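Local coordinates for odorant-binding protein 2a (PDB 4RUN) that binds and carries small hydrophobic odorant molecules, favouring aldehydes and large fatty acids, as a secreted lipocalin of human nasal mucus, at residues Met19-Asp24 with Asp141-Leu146; Arg29-Val34 with Phe51-Glu56; Thr92-Phe97 with Gly111-Arg116. The protein carries 2 engineered substitutions. All blocks are in the same frame, centred on the assembly; numbering follows the deposited sequence.

Contact 1: residues Met19-Asp24 with Asp141-Leu146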
loop_
_atom_site.group_PDB
_atom_site.type_symbol
_atom_site.label_atom_id
_atom_site.label_comp_id
_atom_site.label_asym_id
_atom_site.label_seq_id
_atom_site.Cartn_x
_atom_site.Cartn_y
_atom_site.Cartn_z
ATOM N N MET A 19 1.982 -7.100 2.589
ATOM C CA MET A 19 1.871 -5.934 3.436
ATOM C C MET A 19 2.835 -6.079 4.623
ATOM O O MET A 19 3.085 -7.193 5.078
ATOM C CB MET A 19 0.423 -5.846 3.854
ATOM C CG MET A 19 0.029 -4.605 4.608
ATOM S SD MET A 19 -1.734 -4.253 4.359
ATOM C CE MET A 19 -1.770 -2.738 5.336
ATOM N N VAL A 20 3.394 -4.966 5.100
ATOM C CA VAL A 20 4.313 -4.945 6.260
ATOM C C VAL A 20 4.060 -3.655 6.991
ATOM O O VAL A 20 3.737 -2.628 6.377
ATOM C CB VAL A 20 5.820 -5.071 5.884
ATOM C CG1 VAL A 20 6.390 -3.777 5.328
ATOM C CG2 VAL A 20 6.663 -5.524 7.068
ATOM N N VAL A 21 4.221 -3.729 8.307
ATOM C CA VAL A 21 3.857 -2.663 9.220
ATOM C C VAL A 21 4.907 -2.553 10.323
ATOM O O VAL A 21 5.522 -3.548 10.673
ATOM C CB VAL A 21 2.517 -2.988 9.886
ATOM C CG1 VAL A 21 1.363 -2.698 8.934
ATOM C CG2 VAL A 21 2.482 -4.441 10.386
ATOM N N ASP A 22 5.115 -1.366 10.890
ATOM C CA ASP A 22 6.054 -1.260 11.999
ATOM C C ASP A 22 5.536 -2.026 13.208
ATOM O O ASP A 22 4.360 -2.384 13.284
ATOM C CB ASP A 22 6.415 0.202 12.317
ATOM C CG ASP A 22 5.231 1.048 12.713
ATOM O OD1 ASP A 22 4.395 0.602 13.524
ATOM O OD2 ASP A 22 5.165 2.212 12.256
ATOM N N LYS A 23 6.436 -2.333 14.126
ATOM C CA LYS A 23 6.084 -3.037 15.354
ATOM C C LYS A 23 5.100 -2.378 16.328
ATOM O O LYS A 23 4.660 -3.053 17.256
ATOM C CB LYS A 23 7.345 -3.467 16.092
ATOM C CG LYS A 23 8.031 -4.582 15.337
ATOM C CD LYS A 23 8.957 -5.409 16.203
ATOM C CE LYS A 23 9.503 -6.574 15.380
ATOM N NZ LYS A 23 8.497 -7.658 15.168
ATOM N N ASP A 24 4.758 -1.099 16.154
ATOM C CA ASP A 24 3.712 -0.465 16.970
ATOM C C ASP A 24 2.316 -0.755 16.438
ATOM O O ASP A 24 1.342 -0.663 17.182
ATOM C CB ASP A 24 3.904 1.048 17.026
ATOM C CG ASP A 24 5.257 1.448 17.576
ATOM O OD1 ASP A 24 5.665 0.909 18.632
ATOM O OD2 ASP A 24 5.895 2.323 16.957
ATOM N N ASP A 141 6.812 -9.481 10.572
ATOM C CA ASP A 141 5.657 -8.604 10.469
ATOM C C ASP A 141 5.179 -8.464 9.000
ATOM O O ASP A 141 4.499 -7.486 8.664
ATOM C CB ASP A 141 5.978 -7.217 11.028
ATOM C CG ASP A 141 6.385 -7.242 12.496
ATOM O OD1 ASP A 141 5.665 -7.840 13.322
ATOM O OD2 ASP A 141 7.436 -6.661 12.826
ATOM N N ILE A 142 5.560 -9.398 8.120
ATOM C CA ILE A 142 5.053 -9.397 6.751
ATOM C C ILE A 142 3.883 -10.358 6.666
ATOM O O ILE A 142 3.997 -11.518 7.018
ATOM C CB ILE A 142 6.105 -9.806 5.697
ATOM C CG1 ILE A 142 7.284 -8.833 5.720
ATOM C CG2 ILE A 142 5.473 -9.845 4.301
ATOM C CD1 ILE A 142 8.392 -9.174 4.749
ATOM N N PHE A 143 2.764 -9.867 6.161
ATOM C CA PHE A 143 1.542 -10.648 6.092
ATOM C C PHE A 143 0.903 -10.368 4.732
ATOM O O PHE A 143 1.205 -9.361 4.072
ATOM C CB PHE A 143 0.643 -10.329 7.307
ATOM C CG PHE A 143 0.091 -8.932 7.324
ATOM C CD1 PHE A 143 0.792 -7.900 7.936
ATOM C CD2 PHE A 143 -1.150 -8.650 6.759
ATOM C CE1 PHE A 143 0.268 -6.613 7.964
ATOM C CE2 PHE A 143 -1.680 -7.364 6.784
ATOM C CZ PHE A 143 -0.975 -6.346 7.391
ATOM N N MET A 144 0.068 -11.295 4.288
ATOM C CA MET A 144 -0.454 -11.260 2.933
ATOM C C MET A 144 -1.957 -11.360 2.943
ATOM O O MET A 144 -2.528 -12.449 3.051
ATOM C CB MET A 144 0.157 -12.393 2.125
ATOM C CG MET A 144 1.676 -12.353 2.129
ATOM S SD MET A 144 2.279 -13.997 1.780
ATOM C CE MET A 144 1.642 -14.222 0.118
ATOM N N PRO A 145 -2.621 -10.214 2.829
ATOM C CA PRO A 145 -4.069 -10.318 2.949
ATOM C C PRO A 145 -4.714 -11.003 1.754
ATOM O O PRO A 145 -4.117 -11.081 0.688
ATOM C CB PRO A 145 -4.520 -8.866 3.077
ATOM C CG PRO A 145 -3.434 -8.064 2.465
ATOM C CD PRO A 145 -2.157 -8.827 2.682
ATOM N N LEU A 146 -5.902 -11.547 1.962
ATOM C CA LEU A 146 -6.638 -12.227 0.908
ATOM C C LEU A 146 -7.091 -11.210 -0.112
ATOM O O LEU A 146 -7.619 -10.165 0.261
ATOM C CB LEU A 146 -7.839 -12.924 1.502
ATOM C CG LEU A 146 -7.539 -14.260 2.166
ATOM C CD1 LEU A 146 -8.837 -14.761 2.801
ATOM C CD2 LEU A 146 -6.934 -15.261 1.179
HETATM O O HOH W 1 7.951 -4.542 11.150
#
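Met19, Val20 and Val21, at the end of the first barrel strand 12-21, are met by the short antiparallel strand at Ile142-Phe143. Met19 and Phe143 form a hydrogen-bonded pair: Met19 N donates to Phe143 O at 2.8 Å, and Phe143 N returns a straighter bond to Met19 O at 2.9 Å (169° at the hydrogen). Their side chains run side by side in the same direction. Met19 CB lies over one face of the Phe143 ring, 4.0 Å from its centroid and displaced toward the rim. Met19 CG, anti to the backbone N (chi1 -173°), comes 3.4 Å from Phe143 CZ, and the extended chain beyond it takes SD to an oblique Met-aromatic contact. Val21 crosses the ring at about a right angle and sets CG2 in its plane, 3.9 Å from Phe143 CE1.

On the other face of the sheet, Val20 CG2 packs on Ile142 CG1 at 3.6 Å, and here helix 122-134 closes over both through Val132 and Phe128. This is the lipocalin arrangement, in which the helix lies against the outside of the barrel and the chain after it returns to run beside the first strand.

Beyond the paired residues the contact becomes polar. The Lys23 chain, extended as far as CE, bends at its last torsion (chi4 -75°), and NZ forms a salt bridge with Asp141 OD2 at 2.8 Å, arriving on the syn side. The same oxygen accepts a hydrogen from a water that also donates to Val21 O, so OD2 is held by two donors.

Contact 2: residues Arg29-Val34 with Phe51-Glu56. With FLC (citrate anion), chain C.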
loop_
_atom_site.group_PDB
_atom_site.type_symbol
_atom_site.label_atom_id
_atom_site.label_comp_id
_atom_site.label_asym_id
_atom_site.label_seq_id
_atom_site.Cartn_x
_atom_site.Cartn_y
_atom_site.Cartn_z
ATOM N N ARG A 29 -5.495 -4.503 13.973
ATOM C CA ARG A 29 -5.679 -3.491 12.938
ATOM C C ARG A 29 -5.351 -3.962 11.513
ATOM O O ARG A 29 -5.620 -3.246 10.555
ATOM C CB ARG A 29 -4.812 -2.276 13.254
ATOM C CG ARG A 29 -5.473 -0.978 12.879
ATOM C CD ARG A 29 -4.693 0.243 13.316
ATOM N NE ARG A 29 -5.098 1.341 12.443
ATOM C CZ ARG A 29 -6.186 2.080 12.612
ATOM N NH1 ARG A 29 -6.981 1.892 13.662
ATOM N NH2 ARG A 29 -6.466 3.033 11.732
ATOM N N ARG A 30 -4.762 -5.146 11.367
ATOM C CA ARG A 30 -4.341 -5.629 10.053
ATOM C C ARG A 30 -5.481 -6.038 9.117
ATOM O O ARG A 30 -6.357 -6.789 9.521
ATOM C CB ARG A 30 -3.479 -6.860 10.203
ATOM C CG ARG A 30 -2.241 -6.641 11.034
ATOM C CD ARG A 30 -1.402 -7.883 11.075
ATOM N NE ARG A 30 -0.169 -7.637 11.802
ATOM C CZ ARG A 30 0.892 -8.430 11.750
ATOM N NH1 ARG A 30 0.871 -9.541 11.010
ATOM N NH2 ARG A 30 1.971 -8.105 12.436
ATOM N N PRO A 31 -5.447 -5.577 7.859
ATOM C CA PRO A 31 -6.345 -6.053 6.829
ATOM C C PRO A 31 -6.319 -7.578 6.657
ATOM O O PRO A 31 -5.251 -8.145 6.484
ATOM C CB PRO A 31 -5.802 -5.382 5.571
ATOM C CG PRO A 31 -5.128 -4.147 6.052
ATOM C CD PRO A 31 -4.563 -4.509 7.369
ATOM N N ARG A 32 -7.481 -8.224 6.746
ATOM C CA ARG A 32 -7.606 -9.649 6.488
ATOM C C ARG A 32 -7.735 -9.849 5.008
ATOM O O ARG A 32 -7.190 -10.794 4.457
ATOM C CB ARG A 32 -8.867 -10.240 7.113
ATOM C CG ARG A 32 -8.865 -10.335 8.626
ATOM C CD ARG A 32 -10.244 -10.748 9.132
ATOM N NE ARG A 32 -10.821 -11.868 8.364
ATOM C CZ ARG A 32 -12.014 -11.876 7.745
ATOM N NH1 ARG A 32 -12.826 -10.825 7.772
ATOM N NH2 ARG A 32 -12.409 -12.958 7.081
ATOM N N LYS A 33 -8.520 -8.981 4.383
ATOM C CA LYS A 33 -8.832 -9.074 2.971
ATOM C C LYS A 33 -8.623 -7.707 2.388
ATOM O O LYS A 33 -8.503 -6.753 3.117
ATOM C CB LYS A 33 -10.278 -9.520 2.768
ATOM C CG LYS A 33 -10.608 -10.823 3.489
ATOM C CD LYS A 33 -12.069 -11.226 3.346
ATOM C CE LYS A 33 -12.230 -12.729 3.506
ATOM N NZ LYS A 33 -13.647 -13.156 3.370
ATOM N N VAL A 34 -8.570 -7.620 1.069
ATOM C CA VAL A 34 -8.339 -6.353 0.391
ATOM C C VAL A 34 -8.787 -6.441 -1.069
ATOM O O VAL A 34 -8.579 -7.455 -1.725
ATOM C CB VAL A 34 -6.848 -5.954 0.473
ATOM C CG1 VAL A 34 -5.992 -6.900 -0.359
ATOM C CG2 VAL A 34 -6.655 -4.511 0.024
ATOM N N PHE A 51 -10.225 1.854 -2.681
ATOM C CA PHE A 51 -10.165 0.427 -2.368
ATOM C C PHE A 51 -10.943 0.131 -1.091
ATOM O O PHE A 51 -11.366 1.039 -0.376
ATOM C CB PHE A 51 -8.722 -0.045 -2.189
ATOM C CG PHE A 51 -7.989 0.672 -1.103
ATOM C CD1 PHE A 51 -7.332 1.862 -1.368
ATOM C CD2 PHE A 51 -7.949 0.161 0.188
ATOM C CE1 PHE A 51 -6.654 2.534 -0.369
ATOM C CE2 PHE A 51 -7.270 0.827 1.198
ATOM C CZ PHE A 51 -6.625 2.018 0.918
ATOM N N THR A 52 -11.132 -1.157 -0.824
ATOM C CA THR A 52 -11.780 -1.609 0.394
ATOM C C THR A 52 -10.951 -2.715 1.011
ATOM O O THR A 52 -10.150 -3.353 0.327
ATOM C CB THR A 52 -13.203 -2.127 0.114
ATOM O OG1 THR A 52 -13.153 -3.314 -0.685
ATOM C CG2 THR A 52 -14.014 -1.078 -0.612
ATOM N N PHE A 53 -11.131 -2.932 2.303
ATOM C CA PHE A 53 -10.477 -4.043 2.977
ATOM C C PHE A 53 -11.243 -4.426 4.223
ATOM O O PHE A 53 -12.032 -3.640 4.731
ATOM C CB PHE A 53 -9.039 -3.699 3.336
ATOM C CG PHE A 53 -8.900 -2.571 4.312
ATOM C CD1 PHE A 53 -8.783 -1.266 3.864
ATOM C CD2 PHE A 53 -8.852 -2.816 5.673
ATOM C CE1 PHE A 53 -8.638 -0.224 4.753
ATOM C CE2 PHE A 53 -8.721 -1.775 6.568
ATOM C CZ PHE A 53 -8.611 -0.477 6.105
ATOM N N MET A 54 -11.023 -5.647 4.693
ATOM C CA MET A 54 -11.698 -6.133 5.883
ATOM C C MET A 54 -10.744 -6.081 7.055
ATOM O O MET A 54 -9.643 -6.581 6.991
ATOM C CB MET A 54 -12.191 -7.573 5.708
ATOM C CG MET A 54 -13.242 -7.782 4.627
ATOM S SD MET A 54 -14.855 -7.212 5.134
ATOM C CE MET A 54 -15.119 -8.182 6.617
ATOM N N ARG A 55 -11.202 -5.480 8.131
ATOM C CA ARG A 55 -10.462 -5.426 9.359
ATOM C C ARG A 55 -11.372 -6.113 10.374
ATOM O O ARG A 55 -12.348 -5.521 10.844
ATOM C CB ARG A 55 -10.185 -3.964 9.694
ATOM C CG ARG A 55 -9.195 -3.727 10.812
ATOM C CD ARG A 55 -9.063 -2.235 11.108
ATOM N NE ARG A 55 -8.020 -1.580 10.329
ATOM C CZ ARG A 55 -8.022 -0.299 9.954
ATOM N NH1 ARG A 55 -9.040 0.501 10.241
ATOM N NH2 ARG A 55 -6.994 0.187 9.251
ATOM N N GLU A 56 -11.059 -7.372 10.673
ATOM C CA GLU A 56 -11.940 -8.268 11.438
ATOM C C GLU A 56 -13.215 -8.495 10.629
ATOM O O GLU A 56 -13.124 -8.815 9.455
ATOM C CB GLU A 56 -12.189 -7.728 12.847
ATOM C CG GLU A 56 -10.900 -7.571 13.635
ATOM C CD GLU A 56 -11.004 -6.585 14.782
ATOM O OE1 GLU A 56 -11.442 -5.457 14.491
ATOM O OE2 GLU A 56 -10.650 -6.919 15.949
HETATM C CAC FLC C . -5.070 4.422 5.651
HETATM C CA FLC C . -4.281 3.498 6.571
HETATM C CB FLC C . -4.823 3.420 8.001
HETATM C CBC FLC C . -3.858 2.610 8.855
HETATM C CG FLC C . -4.908 4.802 8.656
HETATM C CGC FLC C . -6.248 5.530 8.640
HETATM O OA1 FLC C . -4.551 5.486 5.233
HETATM O OA2 FLC C . -6.227 4.082 5.324
HETATM O OB1 FLC C . -2.755 3.119 9.185
HETATM O OB2 FLC C . -4.189 1.461 9.235
HETATM O OG1 FLC C . -7.029 5.391 9.622
HETATM O OG2 FLC C . -6.492 6.293 7.670
HETATM O OHB FLC C . -6.110 2.783 8.020
#
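Met54 O accepts a hydrogen bond from Arg32 N at 2.7 Å and has a CA-H...O contact from Pro31, whose CA is 3.3 Å away. Beside this anchor Arg32 NH1 donates a hydrogen bond to Glu56 O, while Lys33 and Met54 lie side by side, Lys33 CD 3.9 Å from Met54 CG.

Arg55 carries the opposite face. A bend at chi3 (-90°) places its NE beside Arg29 O, 2.9 Å away, and NE donates to that oxygen from a position tilted out of the carbonyl plane. The guanidinium lies between Arg29 CZ on one face and, on the opposite face, the edge of the Phe53 ring at CE2, both offset toward the rim; the two guanidinium planes are 30° apart. Arg55 NH2 and Arg29 NH2 approach to 3.8 Å, a repulsion the citrate anion probably eases: its OHB accepts from Arg55 NH2 at 3.0 Å at the edge of the group, and its OB2 takes a weak bond from Arg29 NE. An alanine in place of Arg55 would probably leave Arg29 O and citrate OHB without the donors NE and NH2 and open a gap between Arg29 and Phe53. Lys62, Lys82 and Tyr78 also hold the citrate, probably a crystallisation component.

Pro31 CG packs obliquely on Phe53 CD2, continuing the same face. Lys33 and Val34 belong to the antiparallel hairpin of strands 33-41 and 47-55, to which the loop before them is pinned as it joins the lipocalin barrel wall.

Contact 3: residues Thr92-Phe97 with Gly111-Arg116. Engineered in segment 111-116: Asn112 (natural residue Lys).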
loop_
_atom_site.group_PDB
_atom_site.type_symbol
_atom_site.label_atom_id
_atom_site.label_comp_id
_atom_site.label_asym_id
_atom_site.label_seq_id
_atom_site.Cartn_x
_atom_site.Cartn_y
_atom_site.Cartn_z
ATOM N N THR A 92 11.785 -7.785 -10.665
ATOM C CA THR A 92 10.429 -8.250 -10.885
ATOM C C THR A 92 9.645 -7.096 -11.491
ATOM O O THR A 92 10.193 -6.007 -11.746
ATOM C CB THR A 92 9.765 -8.774 -9.590
ATOM O OG1 THR A 92 8.375 -9.017 -9.833
ATOM C CG2 THR A 92 9.910 -7.777 -8.478
ATOM N N ASP A 93 8.364 -7.348 -11.720
ATOM C CA ASP A 93 7.497 -6.398 -12.395
ATOM C C ASP A 93 6.503 -5.736 -11.435
ATOM O O ASP A 93 5.454 -5.241 -11.862
ATOM C CB ASP A 93 6.789 -7.116 -13.544
ATOM C CG ASP A 93 7.775 -7.770 -14.510
ATOM O OD1 ASP A 93 8.730 -7.084 -14.938
ATOM O OD2 ASP A 93 7.604 -8.968 -14.818
ATOM N N ASP A 94 6.869 -5.694 -10.152
ATOM C CA ASP A 94 6.041 -5.098 -9.123
ATOM C C ASP A 94 6.718 -3.869 -8.552
ATOM O O ASP A 94 7.887 -3.586 -8.835
ATOM C CB ASP A 94 5.774 -6.098 -7.996
ATOM C CG ASP A 94 4.877 -7.236 -8.421
ATOM O OD1 ASP A 94 4.087 -7.088 -9.364
ATOM O OD2 ASP A 94 4.953 -8.307 -7.810
ATOM N N TYR A 95 5.961 -3.145 -7.741
ATOM C CA TYR A 95 6.425 -1.931 -7.108
ATOM C C TYR A 95 6.221 -2.073 -5.607
ATOM O O TYR A 95 5.472 -2.944 -5.158
ATOM C CB TYR A 95 5.609 -0.747 -7.596
ATOM C CG TYR A 95 5.886 -0.274 -9.000
ATOM C CD1 TYR A 95 5.309 -0.900 -10.097
ATOM C CD2 TYR A 95 6.672 0.843 -9.224
ATOM C CE1 TYR A 95 5.532 -0.436 -11.386
ATOM C CE2 TYR A 95 6.909 1.310 -10.499
ATOM C CZ TYR A 95 6.336 0.672 -11.581
ATOM O OH TYR A 95 6.574 1.146 -12.860
ATOM N N VAL A 96 6.868 -1.194 -4.851
ATOM C CA VAL A 96 6.619 -1.071 -3.419
ATOM C C VAL A 96 5.962 0.264 -3.112
ATOM O O VAL A 96 6.376 1.296 -3.621
ATOM C CB VAL A 96 7.908 -1.185 -2.611
ATOM C CG1 VAL A 96 7.650 -0.895 -1.142
ATOM C CG2 VAL A 96 8.483 -2.575 -2.790
ATOM N N PHE A 97 4.921 0.213 -2.289
ATOM C CA PHE A 97 4.180 1.386 -1.873
ATOM C C PHE A 97 4.526 1.576 -0.411
ATOM O O PHE A 97 4.072 0.836 0.450
ATOM C CB PHE A 97 2.698 1.115 -2.081
ATOM C CG PHE A 97 1.788 2.197 -1.611
ATOM C CD1 PHE A 97 1.382 2.258 -0.272
ATOM C CD2 PHE A 97 1.262 3.105 -2.514
ATOM C CE1 PHE A 97 0.502 3.235 0.154
ATOM C CE2 PHE A 97 0.379 4.081 -2.093
ATOM C CZ PHE A 97 -0.001 4.146 -0.757
ATOM N N GLY A 111 4.435 -0.727 4.464
ATOM C CA GLY A 111 4.869 -1.066 3.122
ATOM C C GLY A 111 3.901 -2.019 2.465
ATOM O O GLY A 111 3.356 -2.895 3.112
ATOM N N ASN A 112 3.678 -1.847 1.170
ATOM C CA ASN A 112 2.792 -2.731 0.442
ATOM C C ASN A 112 3.408 -3.124 -0.879
ATOM O O ASN A 112 3.900 -2.277 -1.624
ATOM C CB ASN A 112 1.444 -2.057 0.221
ATOM C CG ASN A 112 0.809 -1.605 1.516
ATOM O OD1 ASN A 112 0.345 -2.420 2.300
ATOM N ND2 ASN A 112 0.819 -0.311 1.763
ATOM N N LEU A 113 3.407 -4.422 -1.143
ATOM C CA LEU A 113 3.833 -4.945 -2.415
ATOM C C LEU A 113 2.655 -4.838 -3.351
ATOM O O LEU A 113 1.598 -5.415 -3.092
ATOM C CB LEU A 113 4.264 -6.401 -2.268
ATOM C CG LEU A 113 4.753 -7.074 -3.548
ATOM C CD1 LEU A 113 5.997 -6.381 -4.062
ATOM C CD2 LEU A 113 5.030 -8.539 -3.296
ATOM N N VAL A 114 2.842 -4.132 -4.455
ATOM C CA VAL A 114 1.756 -3.880 -5.390
ATOM C C VAL A 114 2.156 -4.180 -6.834
ATOM O O VAL A 114 3.307 -3.990 -7.225
ATOM C CB VAL A 114 1.259 -2.423 -5.268
ATOM C CG1 VAL A 114 0.646 -2.216 -3.902
ATOM C CG2 VAL A 114 2.394 -1.417 -5.474
ATOM N N GLY A 115 1.198 -4.661 -7.625
ATOM C CA GLY A 115 1.455 -4.949 -9.025
ATOM C C GLY A 115 0.215 -4.911 -9.881
ATOM O O GLY A 115 -0.907 -4.911 -9.386
ATOM N N ARG A 116 0.427 -4.863 -11.181
ATOM C CA ARG A 116 -0.673 -4.833 -12.124
ATOM C C ARG A 116 -1.324 -6.196 -12.222
ATOM O O ARG A 116 -2.542 -6.328 -12.382
ATOM C CB ARG A 116 -0.139 -4.430 -13.483
ATOM C CG ARG A 116 0.409 -3.021 -13.493
ATOM C CD ARG A 116 -0.725 -2.037 -13.407
ATOM N NE ARG A 116 -0.291 -0.694 -13.740
ATOM C CZ ARG A 116 -1.088 0.363 -13.699
ATOM N NH1 ARG A 116 -0.614 1.558 -14.016
ATOM N NH2 ARG A 116 -2.360 0.220 -13.335
#
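Tyr95 and Val114 exchange two backbone hydrogen bonds, N to O in each direction, at 2.8 Å from Tyr95 N to Val114 O and 3.0 Å from Val114 N to Tyr95 O, both almost straight. Phe97 and Asn112 repeat the exchange two residues on, with Phe97 N to Asn112 O at 2.8 Å. Together they knit the antiparallel hairpin of strands 95-103 and 106-115 in the lipocalin barrel, Val96 and Leu113 forming the non-hydrogen-bonded pair between.

At the end near Gly115 the side chain of Asp94 turns toward the facing strand. CB rests 3.3 Å from Val114 O, and OD1, whose salt bridge is with Lys17, lies 3.4 Å from Gly115 CA; a side chain on the glycine would probably meet that oxygen. Leu113 sends CD1, placed by chi2 (63°), across to Asp94 CB at 4.0 Å, on the face where Leu125 and Phe128 of helix 122-134 cover the leucine.

Tyr95, Phe97, Asn112 and Val114 share the other face. Val114 CG2 sits between the two aromatic residues, 3.9 Å from Tyr95 CB and 4.2 Å from Phe97 CB. Nearby Trp14 meets the Tyr95 ring almost perpendicularly and takes a cation-pi contact from Arg116, a pairing familiar in lipocalins. Asn112, an engineered residue replacing lysine, runs beside Phe97 in the same direction; its amide is turned 44° from the ring plane, with ND2 obliquely placed beside CD1.

All three contacts lie in one curled lipocalin sheet, and strand 12-21 links contact 1 to the strands of both others. Contact 1 spans the greatest stretch of chain, from the first strand to the short strand 142-143 that follows helix 122-134; contacts 2 and 3 come in turn between its segments, each inside a hairpin. Contacts 1 and 2 have centres about 11 Å apart and join directly, Leu146 bonding through its backbone to Arg32 and Val34. Contacts 1 and 3, centres about 14 Å apart, meet where Val20 O receives Gly111 N. Contacts 2 and 3, centres about 18 Å apart, do not touch. Local hairpins and one long-range pairing thus contribute to the barrel wall.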